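Local coordinates for protein Succinylglutamatedesuccinylase/aspartoacylase (Rhodobacter sphaeroides 2.4.1, PDB 3CDX) that probably hydrolyses carbon-nitrogen bonds of linear amides, as a metal-dependent enzyme of the succinylglutamate desuccinylase/aspartoacylase family with a calcium ion bound in its metal site, at residues G61-E66 with G111-R116; G53-L58 with M141-V146. All coordinates share one frame; numbering follows the deposited sequence.

After strands 21-30 and 40-50 the chain enters strand 55-60; 53-58 leads into and forms most of it, and waits for its partner until 141-146 leads into strand 144-148. Contact 2 is this pairing, and it closes the longer loop. Just beyond 53-58 the chain leaves the strand into 61-66, which contact 1 joins to 111-116, in the loop between helices 97-102 and 126-138. Contact 1 therefore closes a shorter loop lying wholly within the longer one. Contact 2 ties two parallel strands together, whereas contact 1, about 21 Å away between centres, gathers loops at the metal site. His149, just after the C-terminal end of strand 144-148, completes that site with His63 and Glu66.

Contact 1: G61-E66 with G111-R116; sequences GVHGDE and GRDINR. With CA (calcium ion), chain G.
His63 and Asp113 make the polar link: NE2 donates to OD1 at 2.7 Å, with an N-H...O angle of 159°. The carboxylate oxygen lies at the ring's edge, near its plane, while the ring and carboxylate planes stand 73° apart. The same OD1 accepts the backbone N of Asn115 from the opposite face of its plane, an Asx turn. The other carboxylate oxygen, OD2, makes a salt bridge with Arg105 and a hydrogen bond with Ser32 of the second subunit. Asp113 thus serves as a second-shell residue: it steadies an imidazole whose ND1 binds calcium at 2.4 Å, and its charge would tend to make that nitrogen a stronger ligand. Glu66 chelates the ion with both oxygens and His149 completes the His-Glu-His site, the metal-binding pattern of the M14-like family. An alanine in place of Asp113 would probably leave His63 NE2 and Arg105 without their acceptor, the ring then steered mainly by the calcium. Beside this link an apolar contact forms, Ile114 CG2 meeting Val62 CG1 at 3.8 Å, the branched side chains crossing at about a right angle. Asn115 CB makes van der Waals contact with the His63 ring obliquely, while its OD1 accepts from Phe199 N.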
ATOM      1  N   GLY A  61       3.322  25.884  -5.496  1.00 22.42           N
ATOM      2  CA  GLY A  61       3.299  24.417  -5.559  1.00 22.55           C
ATOM      3  C   GLY A  61       4.285  23.772  -4.603  1.00 23.21           C
ATOM      4  O   GLY A  61       4.737  22.656  -4.825  1.00 22.52           O
ATOM      5  N   VAL A  62       4.598  24.472  -3.507  1.00 23.63           N
ATOM      6  CA  VAL A  62       5.389  23.875  -2.437  1.00 24.16           C
ATOM      7  C   VAL A  62       4.616  22.685  -1.879  1.00 23.76           C
ATOM      8  O   VAL A  62       5.208  21.679  -1.496  1.00 22.71           O
ATOM      9  CB  VAL A  62       5.740  24.935  -1.362  1.00 23.95           C
ATOM     10  CG1 VAL A  62       6.098  24.298  -0.002  1.00 25.11           C
ATOM     11  CG2 VAL A  62       6.897  25.828  -1.895  1.00 24.63           C
ATOM     12  N   HIS A  63       3.283  22.823  -1.850  1.00 24.30           N
ATOM     13  CA  HIS A  63       2.361  21.721  -1.633  1.00 24.15           C
ATOM     14  C   HIS A  63       1.669  21.414  -2.948  1.00 24.96           C
ATOM     15  O   HIS A  63       1.235  22.322  -3.657  1.00 24.84           O
ATOM     16  CB  HIS A  63       1.356  22.056  -0.515  1.00 25.32           C
ATOM     17  CG  HIS A  63       1.986  22.101   0.849  1.00 23.88           C
ATOM     18  ND1 HIS A  63       1.735  23.106   1.758  1.00 23.58           N
ATOM     19  CD2 HIS A  63       2.882  21.276   1.447  1.00 22.98           C
ATOM     20  CE1 HIS A  63       2.448  22.906   2.857  1.00 21.86           C
ATOM     21  NE2 HIS A  63       3.145  21.794   2.700  1.00 21.09           N
ATOM     22  N   GLY A  64       1.625  20.141  -3.308  1.00 24.96           N
ATOM     23  CA  GLY A  64       1.163  19.756  -4.632  1.00 23.64           C
ATOM     24  C   GLY A  64      -0.298  20.083  -4.914  1.00 22.89           C
ATOM     25  O   GLY A  64      -0.672  20.275  -6.089  1.00 22.51           O
ATOM     26  N   ASP A  65      -1.106  20.147  -3.857  1.00 22.49           N
ATOM     27  CA  ASP A  65      -2.558  20.388  -3.972  1.00 24.09           C
ATOM     28  C   ASP A  65      -2.966  21.864  -3.785  1.00 24.09           C
ATOM     29  O   ASP A  65      -4.126  22.176  -3.573  1.00 25.29           O
ATOM     30  CB  ASP A  65      -3.351  19.494  -2.991  1.00 24.56           C
ATOM     31  CG  ASP A  65      -2.991  19.738  -1.520  1.00 25.21           C
ATOM     32  OD1 ASP A  65      -1.965  20.375  -1.199  1.00 23.43           O
ATOM     33  OD2 ASP A  65      -3.735  19.244  -0.663  1.00 25.71           O
ATOM     34  N   GLU A  66      -2.002  22.768  -3.824  1.00 23.63           N
ATOM     35  CA  GLU A  66      -2.330  24.176  -3.666  1.00 23.41           C
ATOM     36  C   GLU A  66      -2.067  24.840  -4.997  1.00 22.66           C
ATOM     37  O   GLU A  66      -0.933  25.093  -5.321  1.00 22.90           O
ATOM     38  CB  GLU A  66      -1.519  24.756  -2.533  1.00 22.15           C
ATOM     39  CG  GLU A  66      -1.882  24.077  -1.260  1.00 25.54           C
ATOM     40  CD  GLU A  66      -1.031  24.466  -0.097  1.00 27.80           C
ATOM     41  OE1 GLU A  66      -0.252  25.453  -0.219  1.00 27.67           O
ATOM     42  OE2 GLU A  66      -1.138  23.745   0.930  1.00 27.35           O
ATOM     43  N   GLY A 111       7.052  10.713   1.672  1.00 25.70           N
ATOM     44  CA  GLY A 111       5.944  10.928   2.570  1.00 24.84           C
ATOM     45  C   GLY A 111       6.061  12.158   3.436  1.00 25.88           C
ATOM     46  O   GLY A 111       5.271  12.332   4.392  1.00 24.80           O
ATOM     47  N   ARG A 112       7.057  12.998   3.158  1.00 25.17           N
ATOM     48  CA  ARG A 112       7.234  14.201   3.948  1.00 26.46           C
ATOM     49  C   ARG A 112       6.340  15.388   3.542  1.00 27.63           C
ATOM     50  O   ARG A 112       6.031  15.613   2.369  1.00 25.98           O
ATOM     51  CB  ARG A 112       8.707  14.663   3.976  1.00 26.75           C
ATOM     52  CG  ARG A 112       9.726  13.663   4.665  1.00 29.65           C
ATOM     53  CD  ARG A 112       9.417  13.321   6.146  1.00 28.20           C
ATOM     54  NE  ARG A 112       9.640  14.452   7.079  1.00 31.85           N
ATOM     55  CZ  ARG A 112      10.829  14.838   7.574  1.00 31.81           C
ATOM     56  NH1 ARG A 112      10.890  15.868   8.420  1.00 30.79           N
ATOM     57  NH2 ARG A 112      11.965  14.208   7.235  1.00 30.49           N
ATOM     58  N   ASP A 113       5.983  16.185   4.542  1.00 28.14           N
ATOM     59  CA  ASP A 113       5.472  17.518   4.282  1.00 29.17           C
ATOM     60  C   ASP A 113       6.713  18.378   4.108  1.00 29.01           C
ATOM     61  O   ASP A 113       7.414  18.646   5.074  1.00 29.64           O
ATOM     62  CB  ASP A 113       4.659  18.012   5.465  1.00 28.98           C
ATOM     63  CG  ASP A 113       3.969  19.349   5.174  1.00 30.85           C
ATOM     64  OD1 ASP A 113       4.521  20.157   4.388  1.00 26.97           O
ATOM     65  OD2 ASP A 113       2.868  19.559   5.736  1.00 31.14           O
ATOM     66  N   ILE A 114       7.004  18.791   2.886  1.00 28.48           N
ATOM     67  CA  ILE A 114       8.239  19.512   2.630  1.00 29.09           C
ATOM     68  C   ILE A 114       8.352  20.772   3.476  1.00 29.46           C
ATOM     69  O   ILE A 114       9.465  21.202   3.789  1.00 29.62           O
ATOM     70  CB  ILE A 114       8.413  19.837   1.129  1.00 28.58           C
ATOM     71  CG1 ILE A 114       9.817  20.376   0.806  1.00 28.58           C
ATOM     72  CG2 ILE A 114       7.314  20.808   0.667  1.00 30.37           C
ATOM     73  CD1 ILE A 114      10.151  20.387  -0.754  1.00 28.51           C
ATOM     74  N   ASN A 115       7.208  21.356   3.840  1.00 28.88           N
ATOM     75  CA  ASN A 115       7.182  22.579   4.622  1.00 29.96           C
ATOM     76  C   ASN A 115       7.281  22.319   6.118  1.00 31.41           C
ATOM     77  O   ASN A 115       6.994  23.193   6.926  1.00 31.78           O
ATOM     78  CB  ASN A 115       5.912  23.379   4.311  1.00 29.43           C
ATOM     79  CG  ASN A 115       6.192  24.846   4.011  1.00 30.61           C
ATOM     80  OD1 ASN A 115       7.327  25.233   3.713  1.00 31.26           O
ATOM     81  ND2 ASN A 115       5.126  25.677   4.048  1.00 30.58           N
ATOM     82  N   ARG A 116       7.639  21.088   6.486  1.00 32.43           N
ATOM     83  CA  ARG A 116       8.117  20.807   7.819  1.00 34.00           C
ATOM     84  C   ARG A 116       9.582  20.340   7.709  1.00 34.29           C
ATOM     85  O   ARG A 116      10.105  19.772   8.687  1.00 33.82           O
ATOM     86  CB  ARG A 116       7.257  19.708   8.502  1.00 34.65           C
ATOM     87  CG  ARG A 116       5.768  20.003   8.623  1.00 37.13           C
ATOM     88  CD  ARG A 116       5.502  21.309   9.379  1.00 43.49           C
ATOM     89  NE  ARG A 116       4.081  21.587   9.606  1.00 47.01           N
ATOM     90  CZ  ARG A 116       3.356  22.506   8.958  1.00 50.61           C
ATOM     91  NH1 ARG A 116       3.898  23.257   8.006  1.00 51.24           N
ATOM     92  NH2 ARG A 116       2.065  22.666   9.256  1.00 51.66           N
TER
HETATM   93 CA    CA G 401       0.565  25.171   1.865  1.00 51.54          CA

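Contact 2: G53-L58 with M141-V146; sequences GPTVLL and MADISV
Thr55 O is gripped by two successive backbone amides, taking Asp143 N at 2.9 Å and Ile144 N at 3.3 Å. The first comes in tilted from the carbonyl plane, the second nearly along the C=O axis. Asp143 also accepts from the same residue: with CG anti to the carbonyl carbon (chi1 -68°), its OD2 lies in line with Thr55 N, though their 2.5 Å separation is implausibly short and the bond's exact length doubtful. An aspartate probably suits this place because a short carboxylate can reach the amide where the second chain is still turning into its strand. The Thr55 hydroxyl is held by Arg88 of the neighbouring strand, while its CB rests against Met141 O at 3.2 Å.

Farther on, regular pairing takes over. Leu57 N donates to Ile144 O at 2.9 Å, almost straight at 178°, and Leu57 O accepts Val146 N at 3.0 Å. That carbonyl also receives a CA-H...O contact from Ser145 and a long bond from a water that meets Ser145 OG.

Branched side chains fill one face. Val56 CG2 lies against Ile144 CG2 at 3.6 Å, and Leu58 CD2 reaches Val146 CB at 3.8 Å, each pair side by side and pointing the same way. Leu237, Ile233 and Val236 of helix 223-239 cover Val56, Leu58 and Val146, and Met240 covers Ile144. On the opposite face Leu57 CB touches the small Ala142 CB, and Phe199 and Val203 of helix 199-205 cover Ser145. This alternating ladder is that of neighbouring parallel strands, here in the helix-covered central sheet of a zinc-exopeptidase-like catalytic domain.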
ATOM      1  N   GLY A  53      17.671  46.815 -10.400  1.00 37.31           N
ATOM      2  CA  GLY A  53      16.603  46.733  -9.382  1.00 35.32           C
ATOM      3  C   GLY A  53      16.723  45.513  -8.491  1.00 33.40           C
ATOM      4  O   GLY A  53      17.694  44.754  -8.613  1.00 33.45           O
ATOM      5  N   PRO A  54      15.757  45.343  -7.569  1.00 32.42           N
ATOM      6  CA  PRO A  54      15.750  44.255  -6.596  1.00 31.68           C
ATOM      7  C   PRO A  54      15.304  42.931  -7.231  1.00 30.97           C
ATOM      8  O   PRO A  54      14.817  42.904  -8.392  1.00 30.03           O
ATOM      9  CB  PRO A  54      14.748  44.733  -5.542  1.00 31.50           C
ATOM     10  CG  PRO A  54      13.806  45.610  -6.279  1.00 32.93           C
ATOM     11  CD  PRO A  54      14.608  46.254  -7.388  1.00 32.35           C
ATOM     12  N   THR A  55      15.514  41.834  -6.498  1.00 29.44           N
ATOM     13  CA  THR A  55      15.117  40.531  -7.016  1.00 28.29           C
ATOM     14  C   THR A  55      13.832  40.135  -6.311  1.00 27.43           C
ATOM     15  O   THR A  55      13.788  40.155  -5.088  1.00 25.92           O
ATOM     16  CB  THR A  55      16.218  39.464  -6.816  1.00 29.32           C
ATOM     17  OG1 THR A  55      17.345  39.759  -7.667  1.00 29.60           O
ATOM     18  CG2 THR A  55      15.677  38.019  -7.158  1.00 26.84           C
ATOM     19  N   VAL A  56      12.804  39.777  -7.092  1.00 26.93           N
ATOM     20  CA  VAL A  56      11.559  39.234  -6.541  1.00 27.07           C
ATOM     21  C   VAL A  56      11.463  37.742  -6.805  1.00 26.20           C
ATOM     22  O   VAL A  56      11.501  37.306  -7.938  1.00 26.16           O
ATOM     23  CB  VAL A  56      10.315  39.945  -7.141  1.00 28.30           C
ATOM     24  CG1 VAL A  56       9.034  39.294  -6.646  1.00 26.52           C
ATOM     25  CG2 VAL A  56      10.363  41.475  -6.823  1.00 28.26           C
ATOM     26  N   LEU A  57      11.325  36.954  -5.742  1.00 26.12           N
ATOM     27  CA  LEU A  57      11.220  35.506  -5.909  1.00 24.92           C
ATOM     28  C   LEU A  57       9.791  35.072  -5.643  1.00 25.15           C
ATOM     29  O   LEU A  57       9.240  35.352  -4.568  1.00 25.39           O
ATOM     30  CB  LEU A  57      12.223  34.776  -5.014  1.00 24.90           C
ATOM     31  CG  LEU A  57      12.043  33.268  -4.761  1.00 24.76           C
ATOM     32  CD1 LEU A  57      12.297  32.406  -6.020  1.00 23.15           C
ATOM     33  CD2 LEU A  57      12.916  32.835  -3.589  1.00 23.78           C
ATOM     34  N   LEU A  58       9.220  34.366  -6.623  1.00 23.81           N
ATOM     35  CA  LEU A  58       7.810  33.936  -6.647  1.00 23.29           C
ATOM     36  C   LEU A  58       7.771  32.413  -6.677  1.00 23.19           C
ATOM     37  O   LEU A  58       8.291  31.789  -7.628  1.00 24.88           O
ATOM     38  CB  LEU A  58       7.085  34.516  -7.887  1.00 22.43           C
ATOM     39  CG  LEU A  58       7.039  36.060  -7.983  1.00 22.16           C
ATOM     40  CD1 LEU A  58       6.451  36.485  -9.260  1.00 21.60           C
ATOM     41  CD2 LEU A  58       6.342  36.718  -6.781  1.00 17.00           C
ATOM     42  N   MET A 141      19.218  34.754  -3.334  1.00 30.62           N
ATOM     43  CA  MET A 141      19.222  35.767  -4.421  1.00 29.56           C
ATOM     44  C   MET A 141      18.129  36.846  -4.254  1.00 30.16           C
ATOM     45  O   MET A 141      18.167  37.861  -4.914  1.00 30.60           O
ATOM     46  CB  MET A 141      19.072  35.101  -5.782  1.00 30.38           C
ATOM     47  CG  MET A 141      20.366  34.412  -6.324  1.00 31.06           C
ATOM     48  SD  MET A 141      20.118  33.659  -7.949  1.00 27.10           S
ATOM     49  CE  MET A 141      19.121  32.213  -7.582  1.00 28.89           C
ATOM     50  N   ALA A 142      17.168  36.626  -3.355  1.00 29.64           N
ATOM     51  CA  ALA A 142      15.962  37.466  -3.262  1.00 28.45           C
ATOM     52  C   ALA A 142      16.043  38.621  -2.295  1.00 28.10           C
ATOM     53  O   ALA A 142      16.608  38.506  -1.222  1.00 27.39           O
ATOM     54  CB  ALA A 142      14.741  36.619  -2.890  1.00 28.02           C
ATOM     55  N   ASP A 143      15.368  39.698  -2.684  1.00 27.82           N
ATOM     56  CA  ASP A 143      15.103  40.864  -1.862  1.00 27.91           C
ATOM     57  C   ASP A 143      13.718  40.752  -1.234  1.00 28.40           C
ATOM     58  O   ASP A 143      13.473  41.226  -0.107  1.00 27.42           O
ATOM     59  CB  ASP A 143      15.181  42.092  -2.781  1.00 28.10           C
ATOM     60  CG  ASP A 143      16.597  42.326  -3.252  1.00 29.85           C
ATOM     61  OD1 ASP A 143      17.439  42.586  -2.387  1.00 33.00           O
ATOM     62  OD2 ASP A 143      16.904  42.155  -4.438  1.00 31.80           O
ATOM     63  N   ILE A 144      12.805  40.124  -1.983  1.00 27.48           N
ATOM     64  CA  ILE A 144      11.490  39.789  -1.440  1.00 27.37           C
ATOM     65  C   ILE A 144      11.030  38.422  -1.970  1.00 26.00           C
ATOM     66  O   ILE A 144      11.304  38.080  -3.108  1.00 24.34           O
ATOM     67  CB  ILE A 144      10.440  40.905  -1.752  1.00 27.65           C
ATOM     68  CG1 ILE A 144       9.066  40.536  -1.145  1.00 28.19           C
ATOM     69  CG2 ILE A 144      10.356  41.156  -3.257  1.00 26.54           C
ATOM     70  CD1 ILE A 144       8.033  41.593  -1.323  1.00 28.10           C
ATOM     71  N   SER A 145      10.287  37.690  -1.136  1.00 26.28           N
ATOM     72  CA  SER A 145       9.647  36.431  -1.538  1.00 25.10           C
ATOM     73  C   SER A 145       8.142  36.465  -1.303  1.00 23.98           C
ATOM     74  O   SER A 145       7.663  36.915  -0.241  1.00 23.10           O
ATOM     75  CB  SER A 145      10.277  35.237  -0.788  1.00 25.03           C
ATOM     76  OG  SER A 145       9.352  34.140  -0.632  1.00 25.71           O
ATOM     77  N   VAL A 146       7.412  36.015  -2.320  1.00 22.80           N
ATOM     78  CA  VAL A 146       5.985  35.696  -2.203  1.00 22.39           C
ATOM     79  C   VAL A 146       5.841  34.166  -2.413  1.00 22.12           C
ATOM     80  O   VAL A 146       6.114  33.627  -3.476  1.00 22.32           O
ATOM     81  CB  VAL A 146       5.066  36.480  -3.180  1.00 22.19           C
ATOM     82  CG1 VAL A 146       3.578  36.238  -2.827  1.00 20.92           C
ATOM     83  CG2 VAL A 146       5.387  38.018  -3.148  1.00 22.13           C
TER
HETATM   84  O   HOH W   1       8.967  32.727  -2.611  1.00 28.43           O